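Local coordinates for uncharacterized protein (Methylibium petroleiphilum, PDB 3PL0) that probably acts as an iron-dependent dioxygenase of the 2OG-Fe family, built on the double-stranded beta-helix fold of the cupins, at residues 75-80 / 140-145; 122-127 / 241-246; 172-177 / 207-212; 188-193 / 215-220. All coordinates share one frame; numbering follows the deposited sequence. Where two conformers were deposited one is given.

Interaction 1. Residues 75-80 / 140-145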
loop_
_atom_site.group_PDB
_atom_site.type_symbol
_atom_site.label_atom_id
_atom_site.label_comp_id
_atom_site.label_asym_id
_atom_site.label_seq_id
_atom_site.Cartn_x
_atom_site.Cartn_y
_atom_site.Cartn_z
ATOM N N GLN A 75 -13.536 -3.349 8.914
ATOM C CA GLN A 75 -14.598 -3.202 7.974
ATOM C C GLN A 75 -15.492 -4.399 8.130
ATOM O O GLN A 75 -15.022 -5.523 8.113
ATOM C CB GLN A 75 -14.074 -3.174 6.562
ATOM C CG GLN A 75 -15.185 -3.038 5.520
ATOM C CD GLN A 75 -14.672 -2.980 4.092
ATOM O OE1 GLN A 75 -13.542 -3.327 3.831
ATOM N NE2 GLN A 75 -15.538 -2.570 3.154
ATOM N N THR A 76 -16.781 -4.135 8.296
ATOM C CA THR A 76 -17.806 -5.165 8.220
ATOM C C THR A 76 -18.497 -5.065 6.863
ATOM O O THR A 76 -18.857 -3.990 6.409
ATOM C CB THR A 76 -18.812 -5.012 9.386
ATOM O OG1 THR A 76 -18.083 -4.875 10.617
ATOM C CG2 THR A 76 -19.781 -6.217 9.475
ATOM N N LEU A 77 -18.664 -6.192 6.197
ATOM C CA LEU A 77 -19.230 -6.198 4.856
ATOM C C LEU A 77 -20.758 -6.170 4.744
ATOM O O LEU A 77 -21.278 -5.501 3.846
ATOM C CB LEU A 77 -18.677 -7.401 4.091
ATOM C CG LEU A 77 -17.187 -7.196 3.798
ATOM C CD1 LEU A 77 -16.581 -8.501 3.423
ATOM C CD2 LEU A 77 -16.997 -6.145 2.679
ATOM N N GLN A 78 -21.459 -6.898 5.606
ATOM C CA GLN A 78 -22.923 -6.930 5.576
ATOM C C GLN A 78 -23.424 -6.986 7.012
ATOM O O GLN A 78 -23.186 -7.964 7.708
ATOM C CB GLN A 78 -23.464 -8.131 4.777
ATOM C CG GLN A 78 -23.246 -8.054 3.255
ATOM C CD GLN A 78 -23.957 -6.884 2.590
ATOM O OE1 GLN A 78 -24.539 -6.025 3.256
ATOM N NE2 GLN A 78 -23.907 -6.845 1.264
ATOM N N PRO A 79 -24.059 -5.907 7.480
ATOM C CA PRO A 79 -24.254 -4.618 6.853
ATOM C C PRO A 79 -22.932 -3.866 6.838
ATOM O O PRO A 79 -22.146 -3.958 7.786
ATOM C CB PRO A 79 -25.239 -3.918 7.783
ATOM C CG PRO A 79 -24.991 -4.520 9.100
ATOM C CD PRO A 79 -24.600 -5.930 8.853
ATOM N N GLY A 80 -22.716 -3.127 5.756
ATOM C CA GLY A 80 -21.474 -2.413 5.515
ATOM C C GLY A 80 -21.229 -1.406 6.607
ATOM O O GLY A 80 -22.088 -0.565 6.881
ATOM N N GLY A 140 -17.243 -12.091 7.571
ATOM C CA GLY A 140 -17.423 -10.852 6.821
ATOM C C GLY A 140 -16.710 -9.619 7.382
ATOM O O GLY A 140 -17.219 -8.507 7.230
ATOM N N ARG A 141 -15.540 -9.802 8.014
ATOM C CA ARG A 141 -14.764 -8.684 8.573
ATOM C C ARG A 141 -13.362 -8.642 8.004
ATOM O O ARG A 141 -12.673 -9.645 7.988
ATOM C CB ARG A 141 -14.601 -8.774 10.099
ATOM C CG ARG A 141 -15.866 -8.725 10.926
ATOM C CD ARG A 141 -15.501 -8.734 12.392
ATOM N NE ARG A 141 -16.655 -8.916 13.270
ATOM C CZ ARG A 141 -17.466 -7.941 13.694
ATOM N NH1 ARG A 141 -17.275 -6.671 13.318
ATOM N NH2 ARG A 141 -18.488 -8.245 14.502
ATOM N N TRP A 142 -12.932 -7.478 7.556
ATOM C CA TRP A 142 -11.537 -7.235 7.266
ATOM C C TRP A 142 -10.868 -6.434 8.384
ATOM O O TRP A 142 -11.414 -5.455 8.891
ATOM C CB TRP A 142 -11.369 -6.405 5.960
ATOM C CG TRP A 142 -11.651 -7.114 4.647
ATOM C CD1 TRP A 142 -12.550 -6.741 3.692
ATOM C CD2 TRP A 142 -10.988 -8.261 4.144
ATOM N NE1 TRP A 142 -12.494 -7.598 2.624
ATOM C CE2 TRP A 142 -11.556 -8.559 2.890
ATOM C CE3 TRP A 142 -9.993 -9.098 4.653
ATOM C CZ2 TRP A 142 -11.116 -9.631 2.103
ATOM C CZ3 TRP A 142 -9.563 -10.161 3.878
ATOM C CH2 TRP A 142 -10.125 -10.417 2.623
ATOM N N TYR A 143 -9.653 -6.835 8.713
ATOM C CA TYR A 143 -8.769 -6.096 9.578
ATOM C C TYR A 143 -7.746 -5.418 8.692
ATOM O O TYR A 143 -6.955 -6.091 7.995
ATOM C CB TYR A 143 -8.087 -7.031 10.566
ATOM C CG TYR A 143 -9.115 -7.733 11.419
ATOM C CD1 TYR A 143 -9.765 -8.861 10.962
ATOM C CD2 TYR A 143 -9.507 -7.204 12.658
ATOM C CE1 TYR A 143 -10.767 -9.495 11.752
ATOM C CE2 TYR A 143 -10.463 -7.810 13.428
ATOM C CZ TYR A 143 -11.098 -8.951 12.965
ATOM O OH TYR A 143 -12.053 -9.560 13.723
ATOM N N ILE A 144 -7.804 -4.091 8.703
ATOM C CA ILE A 144 -7.107 -3.209 7.745
ATOM C C ILE A 144 -6.046 -2.408 8.489
ATOM O O ILE A 144 -6.347 -1.726 9.490
ATOM C CB ILE A 144 -8.111 -2.196 7.089
ATOM C CG1 ILE A 144 -9.268 -2.957 6.429
ATOM C CG2 ILE A 144 -7.405 -1.225 6.124
ATOM C CD1 ILE A 144 -10.365 -2.062 5.871
ATOM N N GLU A 145 -4.825 -2.434 7.987
ATOM C CA GLU A 145 -3.807 -1.477 8.431
ATOM C C GLU A 145 -3.487 -0.483 7.300
ATOM O O GLU A 145 -3.486 -0.859 6.132
ATOM C CB GLU A 145 -2.546 -2.198 8.887
ATOM C CG GLU A 145 -2.790 -3.239 9.999
ATOM C CD GLU A 145 -1.519 -3.777 10.680
ATOM O OE1 GLU A 145 -0.640 -2.968 11.072
ATOM O OE2 GLU A 145 -1.432 -5.021 10.870
HETATM O O HOH W 1 -20.061 -8.747 7.681
#

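Interaction 2. Residues 122-127 / 241-246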
loop_
_atom_site.group_PDB
_atom_site.type_symbol
_atom_site.label_atom_id
_atom_site.label_comp_id
_atom_site.label_asym_id
_atom_site.label_seq_id
_atom_site.Cartn_x
_atom_site.Cartn_y
_atom_site.Cartn_z
ATOM N N ALA A 122 -14.319 5.988 1.412
ATOM C CA ALA A 122 -14.686 5.491 0.096
ATOM C C ALA A 122 -13.598 4.532 -0.427
ATOM O O ALA A 122 -13.900 3.442 -0.926
ATOM C CB ALA A 122 -14.909 6.668 -0.901
ATOM N N LEU A 123 -12.347 4.930 -0.228
ATOM C CA LEU A 123 -11.190 4.141 -0.618
ATOM C C LEU A 123 -11.161 2.807 0.139
ATOM O O LEU A 123 -11.211 1.762 -0.474
ATOM C CB LEU A 123 -9.898 4.897 -0.335
ATOM C CG LEU A 123 -8.592 4.208 -0.807
ATOM C CD1 LEU A 123 -8.608 3.942 -2.376
ATOM C CD2 LEU A 123 -7.394 5.001 -0.375
ATOM N N LEU A 124 -11.061 2.844 1.468
ATOM C CA LEU A 124 -10.934 1.597 2.210
ATOM C C LEU A 124 -12.112 0.641 2.008
ATOM O O LEU A 124 -11.922 -0.564 1.942
ATOM C CB LEU A 124 -10.702 1.816 3.699
ATOM C CG LEU A 124 -9.280 2.139 4.128
ATOM C CD1 LEU A 124 -8.699 3.423 3.407
ATOM C CD2 LEU A 124 -9.258 2.270 5.685
ATOM N N VAL A 125 -13.321 1.178 1.933
ATOM C CA VAL A 125 -14.515 0.359 1.809
ATOM C C VAL A 125 -14.590 -0.329 0.444
ATOM O O VAL A 125 -14.844 -1.536 0.374
ATOM C CB VAL A 125 -15.794 1.183 2.093
ATOM C CG1 VAL A 125 -17.097 0.444 1.632
ATOM C CG2 VAL A 125 -15.885 1.500 3.600
ATOM N N ALA A 126 -14.387 0.429 -0.623
ATOM C CA ALA A 126 -14.534 -0.078 -1.997
ATOM C C ALA A 126 -13.546 -1.200 -2.247
ATOM O O ALA A 126 -13.900 -2.235 -2.849
ATOM C CB ALA A 126 -14.338 1.055 -3.053
ATOM N N LEU A 127 -12.332 -1.009 -1.749
ATOM C CA LEU A 127 -11.285 -2.019 -1.913
ATOM C C LEU A 127 -11.597 -3.278 -1.082
ATOM O O LEU A 127 -11.390 -4.404 -1.537
ATOM C CB LEU A 127 -9.901 -1.463 -1.553
ATOM C CG LEU A 127 -9.356 -0.332 -2.438
ATOM C CD1 LEU A 127 -8.118 0.195 -1.763
ATOM C CD2 LEU A 127 -9.068 -0.862 -3.863
ATOM N N LEU A 241 0.756 5.010 -0.248
ATOM C CA LEU A 241 -0.103 4.539 0.828
ATOM C C LEU A 241 -0.257 3.053 0.696
ATOM O O LEU A 241 -0.783 2.611 -0.321
ATOM C CB LEU A 241 -1.478 5.157 0.701
ATOM C CG LEU A 241 -2.519 4.679 1.717
ATOM C CD1 LEU A 241 -2.120 5.000 3.179
ATOM C CD2 LEU A 241 -3.849 5.324 1.355
ATOM N N VAL A 242 0.152 2.288 1.707
ATOM C CA VAL A 242 -0.042 0.839 1.699
ATOM C C VAL A 242 -1.208 0.465 2.615
ATOM O O VAL A 242 -1.236 0.854 3.796
ATOM C CB VAL A 242 1.231 0.093 2.124
ATOM C CG1 VAL A 242 0.974 -1.455 2.216
ATOM C CG2 VAL A 242 2.400 0.445 1.141
ATOM N N LEU A 243 -2.181 -0.252 2.071
ATOM C CA LEU A 243 -3.339 -0.724 2.840
ATOM C C LEU A 243 -3.295 -2.240 2.835
ATOM O O LEU A 243 -3.135 -2.866 1.760
ATOM C CB LEU A 243 -4.661 -0.227 2.233
ATOM C CG LEU A 243 -4.919 1.290 2.089
ATOM C CD1 LEU A 243 -6.189 1.616 1.245
ATOM C CD2 LEU A 243 -4.984 1.959 3.446
ATOM N N THR A 244 -3.390 -2.863 4.003
ATOM C CA THR A 244 -3.412 -4.286 4.044
ATOM C C THR A 244 -4.756 -4.753 4.584
ATOM O O THR A 244 -5.323 -4.151 5.510
ATOM C CB THR A 244 -2.269 -4.862 4.886
ATOM O OG1 THR A 244 -2.428 -4.461 6.241
ATOM C CG2 THR A 244 -0.931 -4.404 4.363
ATOM N N TYR A 245 -5.250 -5.838 4.009
ATOM C CA TYR A 245 -6.493 -6.440 4.431
ATOM C C TYR A 245 -6.231 -7.880 4.858
ATOM O O TYR A 245 -5.628 -8.680 4.103
ATOM C CB TYR A 245 -7.506 -6.419 3.274
ATOM C CG TYR A 245 -7.981 -5.036 2.895
ATOM C CD1 TYR A 245 -7.110 -4.127 2.285
ATOM C CD2 TYR A 245 -9.291 -4.637 3.141
ATOM C CE1 TYR A 245 -7.527 -2.856 1.952
ATOM C CE2 TYR A 245 -9.734 -3.377 2.801
ATOM C CZ TYR A 245 -8.838 -2.473 2.221
ATOM O OH TYR A 245 -9.289 -1.224 1.889
ATOM N N ARG A 246 -6.727 -8.229 6.044
ATOM C CA ARG A 246 -6.503 -9.560 6.591
ATOM C C ARG A 246 -7.770 -10.109 7.251
ATOM O O ARG A 246 -8.451 -9.383 7.988
ATOM C CB ARG A 246 -5.357 -9.501 7.590
ATOM C CG ARG A 246 -4.861 -10.900 8.076
ATOM C CD ARG A 246 -3.523 -10.788 8.793
ATOM N NE ARG A 246 -2.959 -12.111 9.030
ATOM C CZ ARG A 246 -3.301 -12.896 10.049
ATOM N NH1 ARG A 246 -4.200 -12.497 10.934
ATOM N NH2 ARG A 246 -2.759 -14.089 10.179
#

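Interaction 3. Residues 172-177 / 207-212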
loop_
_atom_site.group_PDB
_atom_site.type_symbol
_atom_site.label_atom_id
_atom_site.label_comp_id
_atom_site.label_asym_id
_atom_site.label_seq_id
_atom_site.Cartn_x
_atom_site.Cartn_y
_atom_site.Cartn_z
ATOM N N PHE A 172 -4.893 -9.492 1.192
ATOM C CA PHE A 172 -4.807 -8.562 0.047
ATOM C C PHE A 172 -4.121 -7.281 0.451
ATOM O O PHE A 172 -4.196 -6.861 1.628
ATOM C CB PHE A 172 -6.188 -8.232 -0.522
ATOM C CG PHE A 172 -6.907 -9.417 -1.044
ATOM C CD1 PHE A 172 -6.666 -9.878 -2.315
ATOM C CD2 PHE A 172 -7.807 -10.114 -0.239
ATOM C CE1 PHE A 172 -7.309 -10.988 -2.792
ATOM C CE2 PHE A 172 -8.444 -11.225 -0.708
ATOM C CZ PHE A 172 -8.208 -11.670 -1.978
ATOM N N VAL A 173 -3.381 -6.715 -0.519
ATOM C CA VAL A 173 -2.730 -5.435 -0.366
ATOM C C VAL A 173 -3.104 -4.480 -1.488
ATOM O O VAL A 173 -3.269 -4.898 -2.664
ATOM C CB VAL A 173 -1.220 -5.601 -0.295
ATOM C CG1 VAL A 173 -0.554 -4.219 -0.153
ATOM C CG2 VAL A 173 -0.845 -6.528 0.895
ATOM N N ALA A 174 -3.280 -3.205 -1.129
ATOM C CA ALA A 174 -3.363 -2.136 -2.119
ATOM C C ALA A 174 -2.236 -1.189 -1.875
ATOM O O ALA A 174 -2.079 -0.674 -0.767
ATOM C CB ALA A 174 -4.669 -1.366 -2.021
ATOM N N VAL A 175 -1.444 -0.950 -2.910
ATOM C CA VAL A 175 -0.439 0.116 -2.899
ATOM C C VAL A 175 -0.972 1.285 -3.734
ATOM O O VAL A 175 -1.136 1.167 -4.958
ATOM C CB VAL A 175 0.880 -0.344 -3.503
ATOM C CG1 VAL A 175 1.921 0.818 -3.459
ATOM C CG2 VAL A 175 1.422 -1.589 -2.763
ATOM N N VAL A 176 -1.215 2.417 -3.089
ATOM C CA VAL A 176 -1.786 3.586 -3.770
ATOM C C VAL A 176 -0.602 4.519 -4.021
ATOM O O VAL A 176 0.144 4.835 -3.089
ATOM C CB VAL A 176 -2.817 4.321 -2.914
ATOM C CG1 VAL A 176 -3.369 5.522 -3.690
ATOM C CG2 VAL A 176 -3.908 3.367 -2.472
ATOM N N PHE A 177 -0.386 4.907 -5.277
ATOM C CA PHE A 177 0.669 5.878 -5.597
ATOM C C PHE A 177 0.134 7.257 -5.339
ATOM O O PHE A 177 -0.909 7.632 -5.881
ATOM C CB PHE A 177 1.122 5.772 -7.035
ATOM C CG PHE A 177 2.159 6.768 -7.397
ATOM C CD1 PHE A 177 3.459 6.615 -6.935
ATOM C CD2 PHE A 177 1.855 7.840 -8.214
ATOM C CE1 PHE A 177 4.436 7.544 -7.234
ATOM C CE2 PHE A 177 2.824 8.784 -8.528
ATOM C CZ PHE A 177 4.119 8.640 -8.029
ATOM N N TRP A 207 -2.949 8.508 -7.508
ATOM C CA TRP A 207 -4.157 7.702 -7.371
ATOM C C TRP A 207 -4.189 6.539 -8.348
ATOM O O TRP A 207 -5.246 5.955 -8.558
ATOM C CB TRP A 207 -5.434 8.570 -7.447
ATOM C CG TRP A 207 -5.277 9.716 -6.560
ATOM C CD1 TRP A 207 -5.158 11.022 -6.922
ATOM C CD2 TRP A 207 -5.117 9.670 -5.163
ATOM N NE1 TRP A 207 -4.968 11.796 -5.825
ATOM C CE2 TRP A 207 -4.939 10.991 -4.726
ATOM C CE3 TRP A 207 -5.192 8.659 -4.209
ATOM C CZ2 TRP A 207 -4.777 11.303 -3.408
ATOM C CZ3 TRP A 207 -5.034 8.978 -2.903
ATOM C CH2 TRP A 207 -4.826 10.273 -2.505
ATOM N N THR A 208 -3.030 6.173 -8.913
ATOM C CA THR A 208 -2.908 4.881 -9.515
ATOM C C THR A 208 -2.796 3.878 -8.360
ATOM O O THR A 208 -2.051 4.118 -7.403
ATOM C CB THR A 208 -1.684 4.754 -10.468
ATOM O OG1 THR A 208 -1.728 5.803 -11.459
ATOM C CG2 THR A 208 -1.713 3.358 -11.151
ATOM N N VAL A 209 -3.556 2.785 -8.438
ATOM C CA VAL A 209 -3.557 1.746 -7.401
ATOM C C VAL A 209 -3.161 0.342 -7.883
ATOM O O VAL A 209 -3.681 -0.171 -8.848
ATOM C CB VAL A 209 -4.894 1.712 -6.686
ATOM C CG1 VAL A 209 -4.803 0.779 -5.504
ATOM C CG2 VAL A 209 -5.249 3.134 -6.250
ATOM N N LEU A 210 -2.223 -0.281 -7.164
ATOM C CA LEU A 210 -1.842 -1.646 -7.413
ATOM C C LEU A 210 -2.558 -2.506 -6.391
ATOM O O LEU A 210 -2.310 -2.364 -5.198
ATOM C CB LEU A 210 -0.324 -1.814 -7.260
ATOM C CG LEU A 210 0.279 -3.230 -7.273
ATOM C CD1 LEU A 210 -0.018 -3.891 -8.603
ATOM C CD2 LEU A 210 1.786 -3.159 -6.991
ATOM N N LEU A 211 -3.394 -3.407 -6.877
ATOM C CA LEU A 211 -4.092 -4.409 -6.074
ATOM C C LEU A 211 -3.320 -5.715 -6.140
ATOM O O LEU A 211 -2.913 -6.131 -7.243
ATOM C CB LEU A 211 -5.526 -4.619 -6.572
ATOM C CG LEU A 211 -6.413 -3.341 -6.605
ATOM C CD1 LEU A 211 -7.843 -3.612 -7.069
ATOM C CD2 LEU A 211 -6.395 -2.581 -5.221
ATOM N N LEU A 212 -3.080 -6.344 -4.982
ATOM C CA LEU A 212 -2.291 -7.582 -4.876
ATOM C C LEU A 212 -3.041 -8.649 -4.041
ATOM O O LEU A 212 -3.583 -8.366 -2.985
ATOM C CB LEU A 212 -0.953 -7.322 -4.153
ATOM C CG LEU A 212 0.002 -6.275 -4.730
ATOM C CD1 LEU A 212 1.070 -5.882 -3.690
ATOM C CD2 LEU A 212 0.679 -6.787 -6.026
#

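Interaction 4. Residues 188-193 / 215-220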
loop_
_atom_site.group_PDB
_atom_site.type_symbol
_atom_site.label_atom_id
_atom_site.label_comp_id
_atom_site.label_asym_id
_atom_site.label_seq_id
_atom_site.Cartn_x
_atom_site.Cartn_y
_atom_site.Cartn_z
ATOM N N THR A 188 8.095 -0.489 -9.707
ATOM C CA THR A 188 7.466 -1.630 -9.032
ATOM C C THR A 188 7.747 -2.886 -9.826
ATOM O O THR A 188 7.719 -2.864 -11.063
ATOM C CB THR A 188 5.932 -1.477 -8.995
ATOM O OG1 THR A 188 5.614 -0.218 -8.395
ATOM C CG2 THR A 188 5.244 -2.632 -8.205
ATOM N N ARG A 189 7.990 -3.980 -9.129
ATOM C CA ARG A 189 7.900 -5.312 -9.742
ATOM C C ARG A 189 6.925 -6.217 -8.988
ATOM O O ARG A 189 6.898 -6.209 -7.742
ATOM C CB ARG A 189 9.261 -5.975 -9.739
ATOM C CG ARG A 189 10.219 -5.424 -10.755
ATOM C CD ARG A 189 11.072 -4.314 -10.229
ATOM N NE ARG A 189 12.198 -4.000 -11.108
ATOM C CZ ARG A 189 13.366 -4.623 -11.047
ATOM N NH1 ARG A 189 13.572 -5.569 -10.143
ATOM N NH2 ARG A 189 14.350 -4.291 -11.859
ATOM N N VAL A 190 6.144 -7.000 -9.747
ATOM C CA VAL A 190 5.225 -8.001 -9.199
ATOM C C VAL A 190 5.586 -9.339 -9.833
ATOM O O VAL A 190 5.806 -9.392 -11.050
ATOM C CB VAL A 190 3.794 -7.626 -9.499
ATOM C CG1 VAL A 190 2.819 -8.685 -8.869
ATOM C CG2 VAL A 190 3.521 -6.265 -8.906
ATOM N N PHE A 191 5.745 -10.383 -9.006
ATOM C CA PHE A 191 6.043 -11.700 -9.513
ATOM C C PHE A 191 5.003 -12.703 -9.042
ATOM O O PHE A 191 4.568 -12.653 -7.906
ATOM C CB PHE A 191 7.398 -12.168 -8.988
ATOM C CG PHE A 191 8.536 -11.280 -9.354
ATOM C CD1 PHE A 191 9.232 -11.483 -10.527
ATOM C CD2 PHE A 191 8.934 -10.273 -8.495
ATOM C CE1 PHE A 191 10.304 -10.665 -10.875
ATOM C CE2 PHE A 191 10.004 -9.427 -8.823
ATOM C CZ PHE A 191 10.694 -9.631 -10.023
ATOM N N ASP A 192 4.678 -13.649 -9.893
ATOM C CA ASP A 192 3.998 -14.879 -9.492
ATOM C C ASP A 192 4.747 -15.548 -8.335
ATOM O O ASP A 192 5.934 -15.752 -8.414
ATOM C CB ASP A 192 4.031 -15.859 -10.663
ATOM C CG ASP A 192 3.152 -17.097 -10.431
ATOM O OD1 ASP A 192 2.628 -17.257 -9.321
ATOM O OD2 ASP A 192 3.017 -17.910 -11.364
ATOM N N ALA A 193 4.069 -15.879 -7.254
ATOM C CA ALA A 193 4.783 -16.433 -6.116
ATOM C C ALA A 193 5.154 -17.848 -6.396
ATOM O O ALA A 193 6.016 -18.343 -5.716
ATOM C CB ALA A 193 3.973 -16.373 -4.864
ATOM N N GLN A 215 -1.450 -13.787 -1.214
ATOM C CA GLN A 215 -1.161 -15.236 -1.185
ATOM C C GLN A 215 -0.693 -15.777 -2.548
ATOM O O GLN A 215 -0.348 -16.933 -2.655
ATOM C CB GLN A 215 -2.406 -16.013 -0.686
ATOM C CG GLN A 215 -2.781 -15.641 0.780
ATOM C CD GLN A 215 -3.984 -16.424 1.322
ATOM O OE1 GLN A 215 -4.562 -17.273 0.647
ATOM N NE2 GLN A 215 -4.363 -16.115 2.540
ATOM N N GLN A 216 -0.697 -14.952 -3.586
ATOM C CA GLN A 216 -0.383 -15.432 -4.939
ATOM C C GLN A 216 0.776 -14.726 -5.621
ATOM O O GLN A 216 1.343 -15.253 -6.555
ATOM C CB GLN A 216 -1.610 -15.261 -5.798
ATOM C CG GLN A 216 -2.710 -16.245 -5.444
ATOM C CD GLN A 216 -2.276 -17.677 -5.679
ATOM O OE1 GLN A 216 -1.735 -17.997 -6.739
ATOM N NE2 GLN A 216 -2.487 -18.541 -4.686
ATOM N N VAL A 217 1.111 -13.518 -5.174
ATOM C CA VAL A 217 2.181 -12.740 -5.777
ATOM C C VAL A 217 3.073 -12.187 -4.660
ATOM O O VAL A 217 2.687 -12.159 -3.457
ATOM C CB VAL A 217 1.631 -11.598 -6.657
ATOM C CG1 VAL A 217 0.787 -12.165 -7.803
ATOM C CG2 VAL A 217 0.816 -10.618 -5.796
ATOM N N ILE A 218 4.293 -11.854 -5.068
ATOM C CA ILE A 218 5.228 -11.094 -4.250
ATOM C C ILE A 218 5.620 -9.826 -5.015
ATOM O O ILE A 218 5.421 -9.723 -6.226
ATOM C CB ILE A 218 6.456 -11.913 -3.814
ATOM C CG1 ILE A 218 7.271 -12.418 -5.029
ATOM C CG2 ILE A 218 6.028 -13.094 -2.845
ATOM C CD1 ILE A 218 8.530 -13.161 -4.633
ATOM N N HIS A 219 6.133 -8.828 -4.307
ATOM C CA HIS A 219 6.384 -7.561 -4.963
ATOM C C HIS A 219 7.525 -6.806 -4.291
ATOM O O HIS A 219 8.072 -7.239 -3.253
ATOM C CB HIS A 219 5.089 -6.746 -5.009
ATOM C CG HIS A 219 4.634 -6.281 -3.660
ATOM N ND1 HIS A 219 4.843 -4.992 -3.198
ATOM C CD2 HIS A 219 4.035 -6.952 -2.646
ATOM C CE1 HIS A 219 4.377 -4.890 -1.962
ATOM N NE2 HIS A 219 3.865 -6.061 -1.610
ATOM N N GLU A 220 7.918 -5.700 -4.905
ATOM C CA GLU A 220 9.088 -4.938 -4.464
ATOM C C GLU A 220 9.063 -3.658 -5.217
ATOM O O GLU A 220 8.281 -3.498 -6.166
ATOM C CB GLU A 220 10.401 -5.721 -4.731
ATOM C CG GLU A 220 10.708 -5.907 -6.222
ATOM C CD GLU A 220 11.950 -6.679 -6.513
ATOM O OE1 GLU A 220 12.333 -7.566 -5.722
ATOM O OE2 GLU A 220 12.490 -6.471 -7.618
#

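Interaction 1. Residues 75-80 / 140-145
Two antiparallel strands of the double-stranded beta-helix (cupin) sheet meet here. Gln75 and Trp142 form a hydrogen-bonded pair, and their backbones are joined in both directions. Their side chains lie side by side on the same face of the sheet, the face covered by helix 118-134. Gln75 is fully extended, with CG anti to the backbone N (chi1 179°). This brings Gln75 OE1 to the edge of the indole, 3.6 Å from Trp142 CD1. The amide plane is turned 46° from the ring. Both groups also bond the helix: Gln75 NE2 to the carbonyl of Val125, and Trp142 NE1 to that of Gly128. Gln75 OE1 is buried and has no polar partner in the model. Ile144 crosses Gln75 obliquely, with its CD1 3.9 Å from Gln75 CB. Leu77 CD1 also approaches the indole obliquely, 4.4 Å from Trp142 CD1. On the other face Thr76 and Arg141 also run alongside each other. Thr76 OG1 lies 3.3 Å from Arg141 NH1, but the angle is too poor for a hydrogen bond. Gly140 O accepts a hydrogen bond from Leu77 N at 2.9 Å. A water bound to Gly140 O also accepts from Gln78 N, 3.1 Å away.

Interaction 2. Residues 122-127 / 241-246
Three residues of strand 241-246, Leu241, Leu243 and Tyr245, point at helix 122-127. Leu243 holds the middle. Its CG is anti to the carbonyl carbon (chi1 -59°), which carries CD1 in among three leucines of the helix. Leu243 CD1 is 3.8 Å from Leu124 CD1 and also 3.8 Å from Leu127 CD1. Both helix side chains cross Leu243 at about a right angle. Leu123 differs, with CG anti to the backbone N. Its CD2 therefore reaches Leu243 CD1 at 3.9 Å. The same Leu123 CD2 meets Leu241 CD2 tip to tip at 4.0 Å. All six touching side chains are buried. The helix packs across the core sheet of a double-stranded beta-helix, as in cupin-clan dioxygenases, and its axis runs 40° from the strand. Tyr245 adds the polar link. Its OH donates to Leu124 O at 2.7 Å. Leu124 O receives it on a lone pair, with an angle of 113° at the oxygen, and sits at the ring edge, in its plane. A phenylalanine here would remove the hydroxyl, and would probably cost the strand its polar tie to the helix backbone. Trp142 and Phe131 both meet the tyrosine ring edge-to-face. Leu127 crosses the tyrosine side chain near its tip, with Leu127 CB 3.5 Å from Tyr245 OH.

Interaction 3. Residues 172-177 / 207-212
Trp207 opens the pairing from a loop. Its N donates to Phe177 O at 2.8 Å. The indole and Val176 cross obliquely, with Trp207 CE3 3.7 Å from Val176 CG1, while Trp207 NE1 bonds Asp44. Thr208 O then accepts from Phe177 N almost along the C=O axis. Val209 lies side by side with Val176 as a non-hydrogen-bonded pair, their CG2 atoms 4.0 Å apart. An alanine in place of Val176 would remove both of its methyl branches, and would probably loosen the packing against Trp207 and Val209. Leu210 binds Val175 through both N and O. Leu211 turns to the face of Val176 and Val209, where its CD2 meets Ala174 CB at 3.8 Å. Leu212 repeats the double backbone bond with Val173, and its N reaches Val173 O at 2.7 Å. Leu212 CD1 packs 4.1 Å from Val173 CB. Leu212 O also lies at the edge of the Phe172 ring. Such regular antiparallel pairing of buried strands is the framework of the double-stranded beta-helix in cupins.

Interaction 4. Residues 188-193 / 215-220
These antiparallel strands belong to the three-stranded sheet that faces the core sheet of the double-stranded beta-helix. Val190 and His219 share the face toward strand 209-213. His219 NE2 bonds Asp168, and the ring meets that of His166. The three residues match the HxD...H pattern that binds iron in related dioxygenases, so this strand probably carries part of the metal site. Val217 CB packs 3.8 Å from Val190 CG1. On the other face lie Arg189, Phe191, Ile218 and Glu220. The Glu220 side chain starts at CB with CG in the crowded position between N and the carbonyl carbon (chi1 67°). Glu220 CG touches Arg189 CB at 3.8 Å. The chain is extended from there, and Glu220 CD passes 4.1 Å from Phe191 CE2. The carboxylate stands 82° from that ring. Arg189, bent at chi2, brings its guanidinium nearly coplanar with the carboxylate, while its NE pairs with Glu187. At the tip, Glu220 OE2 takes a salt-bridging hydrogen bond from Arg189 NH1 at 2.9 Å.

Overall arrangement
Interactions 1, 2 and 3 all reach the same curved sheet. Strand 237-246 lies between strands 141-152 and 172-181, so interaction 2 joins its neighbours through backbone contacts. Its centre is 10 Å from that of interaction 1 and 8 Å from that of interaction 3. Helix 118-134, which supplies half of interaction 2, also packs on interactions 1 and 3: Leu127 CD2 meets Leu211 CD2 at 3.5 Å. Interaction 4 lies on the separate sheet. It touches interaction 3 through Leu212, whose CD1 is 3.3 Å from His219 CD2. The probable iron site, with His166, Asp168 and His219, thus includes a residue of interaction 4 and borders interaction 3 at Leu212. Interactions 1 and 4 do not touch; their nearest atoms are about 8 Å apart.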